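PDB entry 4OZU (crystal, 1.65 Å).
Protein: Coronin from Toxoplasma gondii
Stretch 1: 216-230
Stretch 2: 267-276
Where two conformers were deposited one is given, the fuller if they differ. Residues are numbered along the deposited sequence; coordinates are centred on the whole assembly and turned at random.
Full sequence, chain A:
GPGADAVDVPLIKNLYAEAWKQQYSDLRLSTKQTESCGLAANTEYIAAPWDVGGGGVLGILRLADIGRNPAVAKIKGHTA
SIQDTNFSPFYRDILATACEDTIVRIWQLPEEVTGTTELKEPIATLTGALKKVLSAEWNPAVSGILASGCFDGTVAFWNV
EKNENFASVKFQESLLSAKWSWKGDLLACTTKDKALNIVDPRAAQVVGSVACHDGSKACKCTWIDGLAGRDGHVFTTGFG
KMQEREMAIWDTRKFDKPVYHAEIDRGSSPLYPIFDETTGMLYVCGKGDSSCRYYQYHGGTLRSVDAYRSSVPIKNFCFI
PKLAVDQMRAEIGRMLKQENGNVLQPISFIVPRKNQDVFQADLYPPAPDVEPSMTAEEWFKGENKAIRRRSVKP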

# COMPACT_ATOMS: atom_id res chain seq x y z
N SER A 216 -6.82 -13.24 -18.20
CA SER A 216 -6.16 -14.28 -17.41
C SER A 216 -5.19 -13.73 -16.37
O SER A 216 -5.06 -14.29 -15.28
N LYS A 217 -4.50 -12.64 -16.70
CA LYS A 217 -3.45 -12.13 -15.82
C LYS A 217 -4.02 -11.52 -14.54
O LYS A 217 -5.23 -11.45 -14.36
N ALA A 218 -3.13 -11.08 -13.66
CA ALA A 218 -3.49 -10.81 -12.27
C ALA A 218 -4.30 -9.54 -12.06
O ALA A 218 -3.94 -8.46 -12.55
N CYS A 219 -5.40 -9.69 -11.32
CA CYS A 219 -6.20 -8.56 -10.84
C CYS A 219 -5.66 -8.07 -9.50
O CYS A 219 -5.13 -8.85 -8.72
N LYS A 220 -5.79 -6.76 -9.26
CA LYS A 220 -5.32 -6.17 -8.01
C LYS A 220 -6.41 -5.24 -7.51
O LYS A 220 -7.14 -4.68 -8.32
N CYS A 221 -6.53 -5.08 -6.20
CA CYS A 221 -7.56 -4.20 -5.66
C CYS A 221 -7.02 -3.26 -4.60
O CYS A 221 -5.93 -3.45 -4.07
N THR A 222 -7.81 -2.23 -4.32
CA THR A 222 -7.65 -1.42 -3.14
C THR A 222 -9.00 -0.78 -2.83
O THR A 222 -9.87 -0.72 -3.70
N TRP A 223 -9.18 -0.30 -1.61
CA TRP A 223 -10.42 0.36 -1.24
C TRP A 223 -10.38 1.82 -1.64
O TRP A 223 -9.32 2.43 -1.64
N ILE A 224 -11.54 2.36 -2.00
CA ILE A 224 -11.66 3.77 -2.33
C ILE A 224 -12.84 4.36 -1.55
O ILE A 224 -13.71 5.02 -2.12
N ASP A 225 -12.85 4.10 -0.24
CA ASP A 225 -13.74 4.79 0.68
C ASP A 225 -12.91 5.90 1.37
O ASP A 225 -12.21 6.64 0.68
N GLY A 226 -12.98 6.03 2.69
CA GLY A 226 -12.28 7.12 3.34
C GLY A 226 -12.89 8.48 3.02
O GLY A 226 -14.04 8.58 2.59
N LEU A 227 -12.11 9.54 3.25
CA LEU A 227 -12.62 10.90 3.20
C LEU A 227 -13.09 11.32 1.82
O LEU A 227 -14.14 11.96 1.68
N ALA A 228 -12.29 11.01 0.80
CA ALA A 228 -12.56 11.47 -0.55
C ALA A 228 -13.36 10.46 -1.34
O ALA A 228 -13.90 10.79 -2.40
N GLY A 229 -13.41 9.23 -0.84
CA GLY A 229 -14.03 8.14 -1.57
C GLY A 229 -15.51 7.98 -1.29
O GLY A 229 -16.20 8.94 -0.95
N ARG A 230 -16.00 6.76 -1.46
CA ARG A 230 -17.40 6.45 -1.19
C ARG A 230 -17.50 5.19 -0.36
O ARG A 230 -16.80 4.21 -0.61
N GLY A 267 -0.88 -2.37 -21.96
CA GLY A 267 0.33 -2.80 -21.28
C GLY A 267 0.25 -4.25 -20.85
O GLY A 267 -0.79 -4.90 -21.03
N SER A 268 1.33 -4.77 -20.27
CA SER A 268 1.43 -6.19 -19.94
C SER A 268 1.49 -6.45 -18.44
O SER A 268 1.09 -7.52 -17.97
N SER A 269 2.01 -5.49 -17.69
CA SER A 269 2.18 -5.65 -16.25
C SER A 269 0.88 -5.46 -15.48
O SER A 269 0.12 -4.54 -15.77
N PRO A 270 0.62 -6.33 -14.48
CA PRO A 270 -0.48 -6.00 -13.58
C PRO A 270 -0.28 -4.63 -12.95
O PRO A 270 0.86 -4.22 -12.70
N LEU A 271 -1.38 -3.92 -12.74
CA LEU A 271 -1.34 -2.57 -12.19
C LEU A 271 -1.70 -2.56 -10.72
O LEU A 271 -2.76 -3.06 -10.32
N TYR A 272 -0.80 -2.00 -9.91
CA TYR A 272 -1.05 -1.77 -8.50
C TYR A 272 -1.75 -0.44 -8.32
O TYR A 272 -1.20 0.60 -8.70
N PRO A 273 -2.97 -0.45 -7.76
CA PRO A 273 -3.67 0.79 -7.45
C PRO A 273 -3.29 1.33 -6.08
O PRO A 273 -3.26 0.58 -5.11
N ILE A 274 -2.98 2.63 -6.03
CA ILE A 274 -2.67 3.33 -4.78
C ILE A 274 -3.65 4.47 -4.59
O ILE A 274 -3.69 5.39 -5.41
N PHE A 275 -4.43 4.42 -3.51
CA PHE A 275 -5.43 5.45 -3.24
C PHE A 275 -4.99 6.40 -2.13
O PHE A 275 -4.63 5.97 -1.03
N ASP A 276 -5.02 7.69 -2.45
CA ASP A 276 -4.87 8.76 -1.47
C ASP A 276 -6.28 9.07 -0.97
O ASP A 276 -7.04 9.77 -1.63

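Strand 220-223 and the strand through Tyr 272, Pro 273 and Ile 274 run parallel, their axes 5° apart and 6.2 Å at closest approach, yet no direct backbone hydrogen bond joins them; side chains and waters fill the gap. Water 2 donates to Ala 218 O (2.9 Å) and accepts from Leu 271 N (3.0 Å), and water 3 lies 2.8 Å from Thr 222 OG1 while accepting from Phe 275 N (3.0 Å).

Phe 275 (chi1 t) points toward stretch 1 and loses the most surface to it. Ile 224, with chi1 p, lays CG2 over one ring face, 3.8 Å from the centroid in a CH-pi contact, while Asp 225 O approaches the ring edge, 3.3 Å from Phe 275 CE2. Gly 229 CA also meets this edge, 4.1 Å from Phe 275 CZ.

In mid-strand, the Pro 273 ring receives Lys 220 CB at its CD and Thr 222 CG2 at its CB, both at 3.8 Å; Thr 222 is t. Lys 220 bends through m, m and then extends t, t, so that its NZ donates to Tyr 272 OH (3.2 Å), although Tyr 272 CB points away. At the N-terminal end, Ala 218 CB packs against Pro 270 CG (3.9 Å), and Lys 217 NZ donates to Ser 268 O (3.1 Å) and to water 1 (3.0 Å), which in turn donates to Gly 267 O (3.3 Å).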

# COMPACT_ATOMS: atom_id res chain seq x y z
CB SER A 216 -5.41 -15.24 -18.34
OG SER A 216 -6.30 -15.87 -19.24
CB LYS A 217 -2.58 -11.12 -16.57
CG LYS A 217 -1.69 -11.76 -17.64
CD LYS A 217 -0.61 -10.81 -18.12
CE LYS A 217 -0.82 -10.38 -19.56
NZ LYS A 217 0.35 -9.64 -20.10
CB ALA A 218 -2.22 -10.74 -11.42
CB CYS A 219 -7.67 -8.97 -10.69
SG CYS A 219 -8.40 -9.66 -12.17
CB LYS A 220 -4.02 -5.39 -8.22
CG LYS A 220 -2.86 -6.21 -8.78
CD LYS A 220 -2.18 -7.04 -7.71
CE LYS A 220 -1.08 -7.90 -8.30
NZ LYS A 220 -0.33 -8.69 -7.27
CB CYS A 221 -8.72 -5.00 -5.09
SG CYS A 221 -8.39 -5.79 -3.47
CB THR A 222 -6.56 -0.36 -3.31
OG1 THR A 222 -6.21 0.18 -2.02
CG2 THR A 222 -7.03 0.75 -4.22
CB TRP A 223 -10.67 0.23 0.25
CG TRP A 223 -11.08 -1.14 0.64
CD1 TRP A 223 -10.25 -2.20 0.85
CD2 TRP A 223 -12.41 -1.60 0.88
NE1 TRP A 223 -10.99 -3.31 1.20
CE2 TRP A 223 -12.32 -2.97 1.23
CE3 TRP A 223 -13.67 -1.00 0.84
CZ2 TRP A 223 -13.44 -3.74 1.53
CZ3 TRP A 223 -14.78 -1.77 1.14
CH2 TRP A 223 -14.66 -3.13 1.48
CB ILE A 224 -11.81 3.99 -3.86
CG1 ILE A 224 -12.94 3.12 -4.42
CG2 ILE A 224 -10.49 3.68 -4.55
CD1 ILE A 224 -13.21 3.32 -5.90
CB ASP A 225 -14.40 3.81 1.68
CG ASP A 225 -13.41 2.89 2.42
OD1 ASP A 225 -12.25 2.72 2.01
OD2 ASP A 225 -13.84 2.30 3.43
CB LEU A 227 -11.54 11.88 3.66
CG LEU A 227 -12.01 13.32 3.85
CD1 LEU A 227 -12.96 13.40 5.04
CD2 LEU A 227 -10.83 14.28 4.03
CB ALA A 228 -11.25 11.79 -1.28
CB ARG A 230 -18.18 6.30 -2.51
CG ARG A 230 -18.41 7.61 -3.25
CD ARG A 230 -19.26 8.56 -2.41
NE ARG A 230 -19.59 9.81 -3.08
CZ ARG A 230 -18.87 10.92 -3.02
NH1 ARG A 230 -17.73 10.96 -2.34
NH2 ARG A 230 -19.28 12.00 -3.66
CB SER A 268 2.66 -6.80 -20.61
OG SER A 268 3.83 -6.12 -20.21
CB SER A 269 3.21 -4.65 -15.72
OG SER A 269 4.51 -4.94 -16.23
CB PRO A 270 -0.42 -7.12 -12.53
CG PRO A 270 0.20 -8.26 -13.23
CD PRO A 270 1.18 -7.66 -14.21
CB LEU A 271 -2.27 -1.65 -12.97
CG LEU A 271 -1.83 -1.33 -14.41
CD1 LEU A 271 -2.96 -0.69 -15.19
CD2 LEU A 271 -0.59 -0.45 -14.42
CB TYR A 272 0.26 -1.79 -7.70
CG TYR A 272 0.86 -3.17 -7.63
CD1 TYR A 272 0.51 -4.05 -6.61
CD2 TYR A 272 1.75 -3.62 -8.61
CE1 TYR A 272 1.04 -5.32 -6.55
CE2 TYR A 272 2.29 -4.89 -8.55
CZ TYR A 272 1.92 -5.74 -7.52
OH TYR A 272 2.43 -7.00 -7.45
CB PRO A 273 -5.15 0.38 -7.49
CG PRO A 273 -5.13 -1.04 -7.02
CD PRO A 273 -3.82 -1.63 -7.50
CB ILE A 274 -1.23 3.88 -4.79
CG1 ILE A 274 -0.21 2.75 -5.01
CG2 ILE A 274 -0.93 4.64 -3.51
CD1 ILE A 274 -0.23 1.67 -3.95
CB PHE A 275 -6.76 4.81 -2.86
CG PHE A 275 -7.92 5.78 -2.80
CD1 PHE A 275 -8.20 6.63 -3.86
CD2 PHE A 275 -8.75 5.80 -1.69
CE1 PHE A 275 -9.27 7.49 -3.81
CE2 PHE A 275 -9.83 6.67 -1.63
CZ PHE A 275 -10.09 7.51 -2.69
CB ASP A 276 -4.20 9.98 -2.12
CG ASP A 276 -4.17 11.22 -1.21
OD1 ASP A 276 -4.75 11.19 -0.10
OD2 ASP A 276 -3.57 12.25 -1.63
O HOH W 1 -1.51 -8.00 -21.72
O HOH W 2 -3.84 -5.56 -12.78
O HOH W 3 -4.37 2.18 -1.53